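Long-range contacts in PHOX (Pseudomonas fluorescens, PDB 4A9V), which acts as an alkaline phosphatase, hydrolysing phosphate monoesters with an iron-calcium cofactor carried by a beta-propeller: residues V390-D395 and L481-A486; Q428-R433 and F444-F449; A156-M161 and Q364-I369. All blocks are in the same frame, centred on the assembly; numbering follows the deposited sequence.

Contact 1. Residues V390-D395 and L481-A486; sequences VVSPKD and LGFDKA
Val390 holds CG1 anti to its own carbonyl carbon (chi1 -68°), which turns both methyls onto the 481-486 chain, while a chi1 of -90° turns one face of the Phe483 ring to Ser392. The last residues of strands 386-391 and 478-483, with the turns that follow them, run in nearly the same direction without a hydrogen bond between them; the strands border two separate sheets, consistent with neighbouring blades of the propeller. CG1 of Val390 rests 3.4 Å from Leu481 O and also meets Leu481 CB, whereas CG2 reaches Phe483 CD2 at 3.6 Å. Ser392 CA lies 3.8 Å from the centroid of the Phe483 ring, displaced toward the rim, a CH-pi contact. Pro393 completes the grip with CD 3.6 Å from Phe483 CB. The ring also packs edge-to-face with Tyr399. An alanine in place of Phe483 would remove the ring and so probably loosen the seating of Val390, Ser392 and Pro393 at once. Ser392 OG, anti to its backbone N, turns to its own chain and accepts from Lys394 N (3.0 Å) and Asp395 N (3.1 Å), an ST turn and ST motif that curl the backbone after the strand. Lys394, bent at chi2, lays CE 3.4 Å from Lys485 O and close to Ala486 O. The join is thus mainly apolar, relying on shape and a ring face; at its exposed end, the carbonyls of Lys485 and Ala486 would probably attract the ammonium-polarised CE of Lys394.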
ATOM      1  N   VAL A 390       6.230   2.086  -8.356  1.00  5.83           N
ATOM      2  CA  VAL A 390       7.614   1.634  -8.231  1.00  6.59           C
ATOM      3  C   VAL A 390       8.472   2.349  -9.268  1.00  6.31           C
ATOM      4  O   VAL A 390       7.979   2.807 -10.301  1.00  7.30           O
ATOM      5  CB  VAL A 390       7.761   0.097  -8.406  1.00  7.22           C
ATOM      6  CG1 VAL A 390       7.109  -0.639  -7.246  1.00  8.18           C
ATOM      7  CG2 VAL A 390       7.207  -0.359  -9.750  1.00  7.25           C
ATOM      8  N   VAL A 391       9.762   2.396  -8.990  1.00  6.68           N
ATOM      9  CA  VAL A 391      10.741   3.044  -9.844  1.00  6.85           C
ATOM     10  C   VAL A 391      11.743   1.976 -10.297  1.00  6.84           C
ATOM     11  O   VAL A 391      12.347   1.295  -9.467  1.00  7.92           O
ATOM     12  CB  VAL A 391      11.478   4.158  -9.062  1.00  7.46           C
ATOM     13  CG1 VAL A 391      12.534   4.809  -9.940  1.00  9.26           C
ATOM     14  CG2 VAL A 391      10.490   5.201  -8.550  1.00  8.84           C
ATOM     15  N   SER A 392      11.941   1.817 -11.598  1.00  7.24           N
ATOM     16  CA  SER A 392      12.887   0.814 -12.077  1.00  7.41           C
ATOM     17  C   SER A 392      14.285   1.119 -11.564  1.00  7.62           C
ATOM     18  O   SER A 392      14.792   2.210 -11.785  1.00  8.37           O
ATOM     19  CB  SER A 392      12.928   0.798 -13.593  1.00  7.94           C
ATOM     20  OG  SER A 392      14.032   0.036 -14.029  1.00  9.38           O
ATOM     21  N   PRO A 393      14.981   0.102 -11.034  1.00  8.22           N
ATOM     22  CA  PRO A 393      16.377   0.299 -10.646  1.00  9.42           C
ATOM     23  C   PRO A 393      17.318   0.328 -11.847  1.00 10.33           C
ATOM     24  O   PRO A 393      18.479   0.697 -11.709  1.00 12.62           O
ATOM     25  CB  PRO A 393      16.669  -0.912  -9.759  1.00 11.35           C
ATOM     26  CG  PRO A 393      15.734  -1.963 -10.250  1.00 12.16           C
ATOM     27  CD  PRO A 393      14.482  -1.233 -10.664  1.00  9.94           C
ATOM     28  N   LYS A 394      16.822  -0.079 -13.009  1.00  9.62           N
ATOM     29  CA  LYS A 394      17.633  -0.126 -14.222  1.00 10.38           C
ATOM     30  C   LYS A 394      17.576   1.169 -15.017  1.00 11.60           C
ATOM     31  O   LYS A 394      18.597   1.600 -15.539  1.00 15.29           O
ATOM     32  CB  LYS A 394      17.222  -1.307 -15.106  1.00 12.39           C
ATOM     33  CG  LYS A 394      17.535  -2.666 -14.502  1.00 14.52           C
ATOM     34  CD  LYS A 394      19.035  -2.856 -14.339  1.00 19.10           C
ATOM     35  CE  LYS A 394      19.407  -4.314 -14.144  1.00 19.32           C
ATOM     36  NZ  LYS A 394      20.877  -4.480 -13.992  1.00 30.98           N
ATOM     37  N   ASP A 395      16.397   1.772 -15.152  1.00 10.23           N
ATOM     38  CA  ASP A 395      16.282   2.959 -15.995  1.00 10.34           C
ATOM     39  C   ASP A 395      15.441   4.085 -15.415  1.00  9.55           C
ATOM     40  O   ASP A 395      15.257   5.120 -16.063  1.00  9.84           O
ATOM     41  CB  ASP A 395      15.813   2.600 -17.411  1.00 11.43           C
ATOM     42  CG  ASP A 395      14.330   2.263 -17.491  1.00 11.95           C
ATOM     43  OD1 ASP A 395      13.622   2.256 -16.466  1.00 10.24           O
ATOM     44  OD2 ASP A 395      13.868   2.044 -18.635  1.00 14.65           O
ATOM     45  N   LEU A 481       3.007  -3.697  -6.750  1.00  5.95           N
ATOM     46  CA  LEU A 481       4.090  -3.796  -7.727  1.00  6.28           C
ATOM     47  C   LEU A 481       5.406  -3.924  -6.979  1.00  6.16           C
ATOM     48  O   LEU A 481       5.566  -3.351  -5.897  1.00  6.81           O
ATOM     49  CB  LEU A 481       4.159  -2.541  -8.596  1.00  7.16           C
ATOM     50  CG  LEU A 481       3.006  -2.233  -9.547  1.00  6.62           C
ATOM     51  CD1 LEU A 481       3.260  -0.888 -10.208  1.00  7.35           C
ATOM     52  CD2 LEU A 481       2.836  -3.327 -10.585  1.00  7.40           C
ATOM     53  N   GLY A 482       6.385  -4.569  -7.603  1.00  6.21           N
ATOM     54  CA  GLY A 482       7.746  -4.539  -7.091  1.00  6.47           C
ATOM     55  C   GLY A 482       8.720  -4.814  -8.206  1.00  6.88           C
ATOM     56  O   GLY A 482       8.476  -5.675  -9.033  1.00  9.60           O
ATOM     57  N   PHE A 483       9.862  -4.141  -8.190  1.00  7.18           N
ATOM     58  CA  PHE A 483      10.988  -4.513  -9.037  1.00  6.94           C
ATOM     59  C   PHE A 483      11.955  -5.378  -8.250  1.00  7.47           C
ATOM     60  O   PHE A 483      12.182  -5.142  -7.059  1.00  9.45           O
ATOM     61  CB  PHE A 483      11.728  -3.272  -9.547  1.00  7.67           C
ATOM     62  CG  PHE A 483      11.195  -2.742 -10.846  1.00  7.36           C
ATOM     63  CD1 PHE A 483      11.468  -3.399 -12.032  1.00  8.35           C
ATOM     64  CD2 PHE A 483      10.452  -1.568 -10.888  1.00  8.00           C
ATOM     65  CE1 PHE A 483      10.995  -2.919 -13.228  1.00  8.84           C
ATOM     66  CE2 PHE A 483       9.965  -1.090 -12.090  1.00  8.45           C
ATOM     67  CZ  PHE A 483      10.260  -1.753 -13.263  1.00  8.78           C
ATOM     68  N   ASP A 484      12.605  -6.308  -8.936  1.00  7.39           N
ATOM     69  CA  ASP A 484      13.813  -6.910  -8.411  1.00  8.07           C
ATOM     70  C   ASP A 484      15.039  -6.295  -9.072  1.00  8.77           C
ATOM     71  O   ASP A 484      14.936  -5.434  -9.952  1.00  9.01           O
ATOM     72  CB  ASP A 484      13.784  -8.441  -8.544  1.00  8.44           C
ATOM     73  CG  ASP A 484      13.670  -8.920  -9.975  1.00  8.55           C
ATOM     74  OD1 ASP A 484      14.151  -8.225 -10.889  1.00  9.07           O
ATOM     75  OD2 ASP A 484      13.185 -10.062 -10.154  1.00  9.65           O
ATOM     76  N   LYS A 485      16.217  -6.677  -8.595  1.00  8.74           N
ATOM     77  CA  LYS A 485      17.455  -6.036  -9.026  1.00  9.59           C
ATOM     78  C   LYS A 485      17.712  -6.253 -10.512  1.00  9.80           C
ATOM     79  O   LYS A 485      18.317  -5.413 -11.171  1.00 11.29           O
ATOM     80  CB  LYS A 485      18.641  -6.558  -8.211  1.00  9.73           C
ATOM     81  CG  LYS A 485      18.647  -6.079  -6.769  1.00 10.44           C
ATOM     82  CD  LYS A 485      19.815  -6.668  -6.004  1.00 11.62           C
ATOM     83  CE  LYS A 485      19.817  -6.222  -4.553  1.00 12.51           C
ATOM     84  NZ  LYS A 485      20.947  -6.814  -3.787  1.00 15.49           N
ATOM     85  N   ALA A 486      17.239  -7.374 -11.047  1.00  9.52           N
ATOM     86  CA  ALA A 486      17.414  -7.680 -12.461  1.00  9.76           C
ATOM     87  C   ALA A 486      16.536  -6.815 -13.356  1.00  9.10           C
ATOM     88  O   ALA A 486      16.769  -6.751 -14.557  1.00 10.84           O
ATOM     89  CB  ALA A 486      17.127  -9.149 -12.716  1.00 11.09           C
TER

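Contact 2. Residues Q428-R433 and F444-F449; sequences QILRWR and FAWDLF
The beta hairpin of strands 428-434 and 443-451, inside one antiparallel sheet of the propeller, carries Arg431 opposite Asp447 as a hydrogen-bonded pair, with Arg431 N 2.8 Å from Asp447 O. From CB to NE the arginine runs along the aspartate. Arg431 CB sits 3.4 Å from Asp447 OD1, and CG and CD stay close to the same oxygen, since CG is anti to the backbone N and the chain bends only at chi3 (58°). That bend presents the guanidinium side-on: Arg431 NE binds Asp447 OD1 at 2.9 Å and Arg431 NH2 binds Asp447 OD2 at 2.9 Å, each on a syn lone pair, with the two planes 27° apart. NH1 turns to Tyr399 OH and Pro516 O, and Asp447 OD2 takes a further bond from His338, so the buried carboxylate of Asp447 and the guanidinium of Arg431 both have further partners. Phe449 CD1 lies over one guanidinium face, the two planes steeply inclined. On the opposite sheet face Trp432 and Trp446 form a non-hydrogen-bonded pair, and Leu430 CD1 packs on Trp446 CB. Trp432 CB comes within 3.5 Å of Phe444 CD1.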
ATOM      1  N   GLN A 428      -5.395  -0.892 -15.222  1.00  6.55           N
ATOM      2  CA  GLN A 428      -4.313  -0.662 -16.160  1.00  6.70           C
ATOM      3  C   GLN A 428      -3.070  -0.254 -15.363  1.00  6.34           C
ATOM      4  O   GLN A 428      -3.165   0.054 -14.168  1.00  7.80           O
ATOM      5  CB  GLN A 428      -4.695   0.411 -17.205  1.00  7.15           C
ATOM      6  CG  GLN A 428      -4.982   1.803 -16.643  1.00  7.08           C
ATOM      7  CD  GLN A 428      -6.462   2.065 -16.396  1.00  6.76           C
ATOM      8  OE1 GLN A 428      -7.276   1.146 -16.365  1.00  7.70           O
ATOM      9  NE2 GLN A 428      -6.800   3.322 -16.138  1.00  7.61           N
ATOM     10  N   ILE A 429      -1.906  -0.379 -15.995  1.00  6.41           N
ATOM     11  CA  ILE A 429      -0.652   0.062 -15.387  1.00  6.72           C
ATOM     12  C   ILE A 429      -0.079   1.208 -16.208  1.00  6.18           C
ATOM     13  O   ILE A 429       0.169   1.081 -17.420  1.00  6.87           O
ATOM     14  CB  ILE A 429       0.384  -1.070 -15.248  1.00  7.09           C
ATOM     15  CG1 ILE A 429      -0.220  -2.227 -14.448  1.00  7.69           C
ATOM     16  CG2 ILE A 429       1.643  -0.529 -14.586  1.00  8.61           C
ATOM     17  CD1 ILE A 429       0.707  -3.415 -14.276  1.00 10.15           C
ATOM     18  N   LEU A 430       0.093   2.335 -15.531  1.00  6.36           N
ATOM     19  CA  LEU A 430       0.606   3.569 -16.085  1.00  7.00           C
ATOM     20  C   LEU A 430       2.115   3.659 -15.859  1.00  6.15           C
ATOM     21  O   LEU A 430       2.604   3.293 -14.793  1.00  8.96           O
ATOM     22  CB  LEU A 430      -0.103   4.718 -15.369  1.00  7.35           C
ATOM     23  CG  LEU A 430       0.410   6.139 -15.551  1.00  8.12           C
ATOM     24  CD1 LEU A 430       0.261   6.610 -16.987  1.00  8.65           C
ATOM     25  CD2 LEU A 430      -0.339   7.056 -14.604  1.00 10.06           C
ATOM     26  N   ARG A 431       2.852   4.089 -16.880  1.00  6.81           N
ATOM     27  CA  ARG A 431       4.286   4.317 -16.784  1.00  6.98           C
ATOM     28  C   ARG A 431       4.582   5.764 -17.125  1.00  6.93           C
ATOM     29  O   ARG A 431       3.976   6.319 -18.042  1.00  7.79           O
ATOM     30  CB  ARG A 431       5.025   3.380 -17.750  1.00  7.59           C
ATOM     31  CG  ARG A 431       6.496   3.697 -17.938  1.00  7.83           C
ATOM     32  CD  ARG A 431       7.252   2.559 -18.601  1.00  8.36           C
ATOM     33  NE  ARG A 431       6.693   2.213 -19.901  1.00  7.95           N
ATOM     34  CZ  ARG A 431       6.996   1.106 -20.575  1.00  8.07           C
ATOM     35  NH1 ARG A 431       7.897   0.259 -20.098  1.00  9.20           N
ATOM     36  NH2 ARG A 431       6.378   0.842 -21.716  1.00  9.89           N
ATOM     37  N   TRP A 432       5.574   6.353 -16.460  1.00  7.00           N
ATOM     38  CA  TRP A 432       6.132   7.610 -16.936  1.00  7.57           C
ATOM     39  C   TRP A 432       7.629   7.629 -16.867  1.00  7.10           C
ATOM     40  O   TRP A 432       8.265   6.924 -16.077  1.00  7.60           O
ATOM     41  CB  TRP A 432       5.529   8.849 -16.253  1.00  7.69           C
ATOM     42  CG  TRP A 432       5.706   8.935 -14.758  1.00  8.21           C
ATOM     43  CD1 TRP A 432       6.712   9.576 -14.044  1.00  9.69           C
ATOM     44  CD2 TRP A 432       4.748   8.499 -13.751  1.00  8.06           C
ATOM     45  NE1 TRP A 432       6.445   9.549 -12.698  1.00  9.47           N
ATOM     46  CE2 TRP A 432       5.273   8.916 -12.459  1.00  8.36           C
ATOM     47  CE3 TRP A 432       3.530   7.857 -13.801  1.00  8.27           C
ATOM     48  CZ2 TRP A 432       4.583   8.679 -11.276  1.00 10.28           C
ATOM     49  CZ3 TRP A 432       2.856   7.601 -12.611  1.00  9.26           C
ATOM     50  CH2 TRP A 432       3.382   7.977 -11.377  1.00  9.93           C
ATOM     51  N   ARG A 433       8.198   8.443 -17.746  1.00  6.77           N
ATOM     52  CA  ARG A 433       9.630   8.690 -17.822  1.00  7.29           C
ATOM     53  C   ARG A 433       9.884  10.176 -17.597  1.00  7.15           C
ATOM     54  O   ARG A 433       9.468  11.029 -18.390  1.00  7.18           O
ATOM     55  CB  ARG A 433      10.180   8.270 -19.175  1.00  7.78           C
ATOM     56  CG  ARG A 433      11.677   8.481 -19.288  1.00  7.83           C
ATOM     57  CD  ARG A 433      12.200   7.983 -20.613  1.00  8.47           C
ATOM     58  NE  ARG A 433      13.644   8.128 -20.691  1.00  9.10           N
ATOM     59  CZ  ARG A 433      14.379   7.714 -21.714  1.00  9.64           C
ATOM     60  NH1 ARG A 433      13.806   7.115 -22.747  1.00 10.67           N
ATOM     61  NH2 ARG A 433      15.692   7.848 -21.669  1.00  9.88           N
ATOM     62  N   PHE A 444       6.990  14.930 -17.790  1.00  7.55           N
ATOM     63  CA  PHE A 444       7.296  13.550 -18.096  1.00  7.81           C
ATOM     64  C   PHE A 444       6.509  13.095 -19.321  1.00  7.17           C
ATOM     65  O   PHE A 444       5.505  13.712 -19.698  1.00  7.74           O
ATOM     66  CB  PHE A 444       6.992  12.650 -16.888  1.00  7.39           C
ATOM     67  CG  PHE A 444       5.600  12.810 -16.338  1.00  7.58           C
ATOM     68  CD1 PHE A 444       4.526  12.172 -16.942  1.00  7.60           C
ATOM     69  CD2 PHE A 444       5.353  13.612 -15.240  1.00  8.51           C
ATOM     70  CE1 PHE A 444       3.239  12.335 -16.462  1.00  7.95           C
ATOM     71  CE2 PHE A 444       4.071  13.771 -14.751  1.00  8.39           C
ATOM     72  CZ  PHE A 444       3.024  13.087 -15.328  1.00  8.57           C
ATOM     73  N   ALA A 445       6.993  12.017 -19.932  1.00  7.56           N
ATOM     74  CA  ALA A 445       6.245  11.272 -20.930  1.00  7.50           C
ATOM     75  C   ALA A 445       5.572  10.084 -20.247  1.00  7.88           C
ATOM     76  O   ALA A 445       6.193   9.415 -19.436  1.00 11.96           O
ATOM     77  CB  ALA A 445       7.197  10.788 -22.010  1.00  8.64           C
ATOM     78  N   TRP A 446       4.325   9.798 -20.601  1.00  7.64           N
ATOM     79  CA  TRP A 446       3.619   8.654 -20.030  1.00  7.41           C
ATOM     80  C   TRP A 446       3.116   7.717 -21.100  1.00  7.18           C
ATOM     81  O   TRP A 446       2.906   8.111 -22.255  1.00  7.90           O
ATOM     82  CB  TRP A 446       2.482   9.112 -19.108  1.00  7.75           C
ATOM     83  CG  TRP A 446       1.352   9.822 -19.813  1.00  7.46           C
ATOM     84  CD1 TRP A 446       1.185  11.186 -19.967  1.00  8.16           C
ATOM     85  CD2 TRP A 446       0.207   9.215 -20.484  1.00  7.33           C
ATOM     86  NE1 TRP A 446       0.041  11.459 -20.677  1.00  8.26           N
ATOM     87  CE2 TRP A 446      -0.579  10.315 -21.027  1.00  7.58           C
ATOM     88  CE3 TRP A 446      -0.201   7.917 -20.719  1.00  7.69           C
ATOM     89  CZ2 TRP A 446      -1.692  10.095 -21.825  1.00  8.09           C
ATOM     90  CZ3 TRP A 446      -1.337   7.708 -21.496  1.00  7.68           C
ATOM     91  CH2 TRP A 446      -2.047   8.772 -22.060  1.00  8.03           C
ATOM     92  N   ASP A 447       2.919   6.458 -20.721  1.00  7.44           N
ATOM     93  CA  ASP A 447       2.256   5.478 -21.585  1.00  7.18           C
ATOM     94  C   ASP A 447       1.537   4.461 -20.711  1.00  7.45           C
ATOM     95  O   ASP A 447       1.862   4.299 -19.539  1.00  8.20           O
ATOM     96  CB  ASP A 447       3.259   4.784 -22.536  1.00  7.95           C
ATOM     97  CG  ASP A 447       4.194   3.806 -21.824  1.00  8.86           C
ATOM     98  OD1 ASP A 447       5.050   4.263 -21.033  1.00  8.93           O
ATOM     99  OD2 ASP A 447       4.097   2.584 -22.082  1.00  9.66           O
ATOM    100  N   LEU A 448       0.536   3.791 -21.272  1.00  7.09           N
ATOM    101  CA  LEU A 448      -0.075   2.663 -20.560  1.00  7.34           C
ATOM    102  C   LEU A 448       0.675   1.376 -20.890  1.00  7.15           C
ATOM    103  O   LEU A 448       0.552   0.806 -21.977  1.00  8.12           O
ATOM    104  CB  LEU A 448      -1.560   2.524 -20.852  1.00  7.45           C
ATOM    105  CG  LEU A 448      -2.445   3.633 -20.265  1.00  7.89           C
ATOM    106  CD1 LEU A 448      -3.919   3.319 -20.483  1.00  8.57           C
ATOM    107  CD2 LEU A 448      -2.172   3.887 -18.788  1.00  8.17           C
ATOM    108  N   PHE A 449       1.462   0.922 -19.921  1.00  6.94           N
ATOM    109  CA  PHE A 449       2.253  -0.295 -20.051  1.00  7.25           C
ATOM    110  C   PHE A 449       1.377  -1.526 -20.285  1.00  7.08           C
ATOM    111  O   PHE A 449       1.742  -2.406 -21.057  1.00  7.17           O
ATOM    112  CB  PHE A 449       3.111  -0.479 -18.790  1.00  7.86           C
ATOM    113  CG  PHE A 449       3.915  -1.742 -18.787  1.00  7.80           C
ATOM    114  CD1 PHE A 449       4.970  -1.907 -19.665  1.00  8.69           C
ATOM    115  CD2 PHE A 449       3.564  -2.805 -17.975  1.00  9.55           C
ATOM    116  CE1 PHE A 449       5.651  -3.104 -19.745  1.00 10.03           C
ATOM    117  CE2 PHE A 449       4.282  -3.985 -18.006  1.00 11.00           C
ATOM    118  CZ  PHE A 449       5.309  -4.147 -18.918  1.00 10.31           C
TER

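Contact 3. Residues A156-M161 and Q364-I369; sequences AGHELM and QAEVLI. With EDO (1,2-ethanediol), chain H.
His158 sets CG anti to its backbone N (chi1 -165°), so that its ring stands out from the 156-161 loop toward helix 364-369. Within the loop His158 ND1 accepts from Leu160 N at 3.0 Å, the bond nearly straight though tilted from the ring plane, while NE2 is bonded to Asp363 OD2; this is consistent with a proton on NE2. With both nitrogens engaged the ring has little freedom to rotate. His158 CD2 presses against Ala365 CB at 3.3 Å, a tight approach, and the CE1 edge of His158 faces Glu366 OE2 at 3.7 Å. The carboxylate is steeply inclined to the imidazole, and its OE1 is bonded to Ala362 N. Here a 3-10 turn, closed by the bond from Met161 N to His158 O, packs against a short helix, one of few in this strand-rich propeller. Leu160 CG is anti to the carbonyl carbon (chi1 -72°), and the Leu160 and Glu366 side chains cross at about a right angle, Leu160 CD1 3.9 Å from Glu366 CG. Met161 is folded back, bent at both chi2 and chi3, and meets Ile369 tip to tip, Met161 SD 4.0 Å from Ile369 CD1. The same Ile369 CD1 also touches Leu160 CB at 3.9 Å, so one methyl meets both loop residues. On the helix, Gln364 NE2 donates to O2 of an ethanediol, probably from the crystallisation liquor, at 3.2 Å.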
ATOM      1  N   ALA A 156       2.524  20.065  11.921  1.00 10.45           N
ATOM      2  CA  ALA A 156       2.680  19.791  13.348  1.00 10.36           C
ATOM      3  C   ALA A 156       2.354  21.039  14.160  1.00 10.43           C
ATOM      4  O   ALA A 156       2.809  22.135  13.837  1.00 13.22           O
ATOM      5  CB  ALA A 156       4.093  19.325  13.649  1.00 12.24           C
ATOM      6  N   GLY A 157       1.517  20.881  15.178  1.00 11.46           N
ATOM      7  CA  GLY A 157       1.185  21.987  16.067  1.00 12.73           C
ATOM      8  C   GLY A 157       0.106  22.919  15.545  1.00 11.18           C
ATOM      9  O   GLY A 157      -0.233  23.897  16.202  1.00 13.73           O
ATOM     10  N   HIS A 158      -0.452  22.629  14.377  1.00 11.30           N
ATOM     11  CA  HIS A 158      -1.506  23.477  13.822  1.00 10.92           C
ATOM     12  C   HIS A 158      -2.769  23.346  14.631  1.00 11.02           C
ATOM     13  O   HIS A 158      -3.059  22.282  15.179  1.00 10.61           O
ATOM     14  CB  HIS A 158      -1.781  23.104  12.374  1.00 11.84           C
ATOM     15  CG  HIS A 158      -2.573  24.142  11.628  1.00 11.69           C
ATOM     16  ND1 HIS A 158      -3.916  24.106  11.542  1.00 12.35           N
ATOM     17  CD2 HIS A 158      -2.164  25.290  10.959  1.00 13.78           C
ATOM     18  CE1 HIS A 158      -4.342  25.165  10.825  1.00 12.34           C
ATOM     19  NE2 HIS A 158      -3.268  25.891  10.478  1.00 14.04           N
ATOM     20  N   GLU A 159      -3.588  24.393  14.623  1.00 11.48           N
ATOM     21  CA  GLU A 159      -4.897  24.346  15.269  1.00 12.93           C
ATOM     22  C   GLU A 159      -5.725  23.126  14.846  1.00 10.94           C
ATOM     23  O   GLU A 159      -6.383  22.502  15.677  1.00 11.67           O
ATOM     24  CB  GLU A 159      -5.670  25.626  14.961  1.00 16.68           C
ATOM     25  CG  GLU A 159      -5.253  26.818  15.812  1.00 27.97           C
ATOM     26  CD  GLU A 159      -5.334  26.540  17.304  1.00 53.04           C
ATOM     27  OE1 GLU A 159      -6.462  26.379  17.818  1.00120.91           O
ATOM     28  OE2 GLU A 159      -4.296  26.681  17.982  1.00 41.65           O
ATOM     29  N   LEU A 160      -5.690  22.781  13.562  1.00 10.52           N
ATOM     30  CA  LEU A 160      -6.490  21.664  13.050  1.00 10.05           C
ATOM     31  C   LEU A 160      -6.003  20.301  13.546  1.00  9.67           C
ATOM     32  O   LEU A 160      -6.682  19.292  13.363  1.00 10.17           O
ATOM     33  CB  LEU A 160      -6.483  21.655  11.523  1.00 11.42           C
ATOM     34  CG  LEU A 160      -7.296  22.761  10.854  1.00 13.61           C
ATOM     35  CD1 LEU A 160      -7.073  22.736   9.352  1.00 17.01           C
ATOM     36  CD2 LEU A 160      -8.771  22.628  11.192  1.00 18.82           C
ATOM     37  N   MET A 161      -4.817  20.278  14.146  1.00  9.04           N
ATOM     38  CA  MET A 161      -4.201  19.039  14.611  1.00  8.73           C
ATOM     39  C   MET A 161      -4.283  18.890  16.128  1.00  9.63           C
ATOM     40  O   MET A 161      -3.745  17.944  16.686  1.00 10.08           O
ATOM     41  CB  MET A 161      -2.737  18.970  14.169  1.00  9.66           C
ATOM     42  CG  MET A 161      -2.554  19.093  12.670  1.00  9.59           C
ATOM     43  SD  MET A 161      -3.172  17.669  11.740  1.00  9.27           S
ATOM     44  CE  MET A 161      -1.770  16.574  11.881  1.00  9.82           C
ATOM     45  N   GLN A 364       0.212  27.011   4.841  1.00 11.57           N
ATOM     46  CA  GLN A 364       0.729  25.811   4.207  1.00 10.42           C
ATOM     47  C   GLN A 364       0.301  24.554   4.960  1.00 10.48           C
ATOM     48  O   GLN A 364       0.051  23.524   4.343  1.00 10.17           O
ATOM     49  CB  GLN A 364       2.252  25.882   4.096  1.00 12.20           C
ATOM     50  CG  GLN A 364       2.883  24.659   3.443  1.00 11.25           C
ATOM     51  CD  GLN A 364       2.448  24.446   2.005  1.00 11.17           C
ATOM     52  OE1 GLN A 364       1.802  25.298   1.396  1.00 13.89           O
ATOM     53  NE2 GLN A 364       2.860  23.320   1.433  1.00 11.64           N
ATOM     54  N   ALA A 365       0.126  24.644   6.274  1.00 10.93           N
ATOM     55  CA  ALA A 365      -0.372  23.493   7.024  1.00 10.46           C
ATOM     56  C   ALA A 365      -1.711  23.022   6.473  1.00  9.91           C
ATOM     57  O   ALA A 365      -1.935  21.821   6.300  1.00  9.50           O
ATOM     58  CB  ALA A 365      -0.496  23.834   8.496  1.00 10.84           C
ATOM     59  N   GLU A 366      -2.612  23.960   6.209  1.00  9.93           N
ATOM     60  CA  GLU A 366      -3.921  23.604   5.670  1.00 10.44           C
ATOM     61  C   GLU A 366      -3.857  23.012   4.267  1.00  9.23           C
ATOM     62  O   GLU A 366      -4.638  22.132   3.926  1.00  9.75           O
ATOM     63  CB  GLU A 366      -4.849  24.816   5.696  1.00 11.42           C
ATOM     64  CG  GLU A 366      -5.180  25.257   7.110  1.00 15.60           C
ATOM     65  CD  GLU A 366      -6.314  26.265   7.195  1.00 20.14           C
ATOM     66  OE1 GLU A 366      -6.890  26.646   6.152  1.00 17.69           O
ATOM     67  OE2 GLU A 366      -6.701  26.597   8.335  1.00 24.53           O
ATOM     68  N   VAL A 367      -2.922  23.493   3.455  1.00  9.33           N
ATOM     69  CA  VAL A 367      -2.676  22.902   2.148  1.00  9.11           C
ATOM     70  C   VAL A 367      -2.361  21.414   2.281  1.00  9.24           C
ATOM     71  O   VAL A 367      -2.850  20.596   1.502  1.00 10.21           O
ATOM     72  CB  VAL A 367      -1.543  23.643   1.407  1.00  9.55           C
ATOM     73  CG1 VAL A 367      -1.223  22.956   0.089  1.00 10.26           C
ATOM     74  CG2 VAL A 367      -1.927  25.098   1.174  1.00 11.01           C
ATOM     75  N   LEU A 368      -1.547  21.065   3.268  1.00  8.23           N
ATOM     76  CA  LEU A 368      -1.120  19.679   3.451  1.00  7.91           C
ATOM     77  C   LEU A 368      -2.222  18.814   4.072  1.00  7.39           C
ATOM     78  O   LEU A 368      -2.487  17.702   3.610  1.00  7.47           O
ATOM     79  CB  LEU A 368       0.142  19.641   4.314  1.00  7.78           C
ATOM     80  CG  LEU A 368       1.356  20.325   3.680  1.00  9.16           C
ATOM     81  CD1 LEU A 368       2.435  20.537   4.726  1.00 10.89           C
ATOM     82  CD2 LEU A 368       1.871  19.528   2.497  1.00 10.00           C
ATOM     83  N   ILE A 369      -2.895  19.335   5.093  1.00  7.58           N
ATOM     84  CA  ILE A 369      -3.979  18.611   5.749  1.00  7.68           C
ATOM     85  C   ILE A 369      -5.112  18.353   4.750  1.00  7.79           C
ATOM     86  O   ILE A 369      -5.759  17.307   4.785  1.00  8.10           O
ATOM     87  CB  ILE A 369      -4.474  19.390   6.986  1.00  7.94           C
ATOM     88  CG1 ILE A 369      -3.357  19.516   8.029  1.00  8.87           C
ATOM     89  CG2 ILE A 369      -5.695  18.720   7.597  1.00  8.65           C
ATOM     90  CD1 ILE A 369      -3.620  20.569   9.086  1.00  9.71           C
TER
HETATM   91  C1  EDO H 901       7.652  21.828   3.411  1.00 13.33           C
HETATM   92  O1  EDO H 901       8.885  22.561   3.262  1.00 12.33           O
HETATM   93  C2  EDO H 901       6.495  22.659   2.865  1.00 13.49           C
HETATM   94  O2  EDO H 901       5.251  21.950   2.963  1.00 13.54           O

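Overall arrangement
Contacts 1 and 2 adjoin one another, their centres 15 Å apart, and meet where Leu481 CD2 packs 4.3 Å from Ile429 CD1. Strand 386-391 of contact 1 and the hairpin of contact 2 belong to the same sheet, and Tyr399 serves both, packing on Phe483 and binding Arg431. Contact 1 is the nearer to the metals: the side chain of Leu481 is about 10 Å from a calcium ion, and that of Ile429 about 12 Å from a calcium ion and about 14 Å from the mu-oxo-diiron. Glu387 and Asp479, which bind calcium, lie on the two strands that contact 1 brings together. Contact 3 stands apart, its nearest atoms about 18 Å from contact 2 and about 20 Å from contact 1, away from the metal sites.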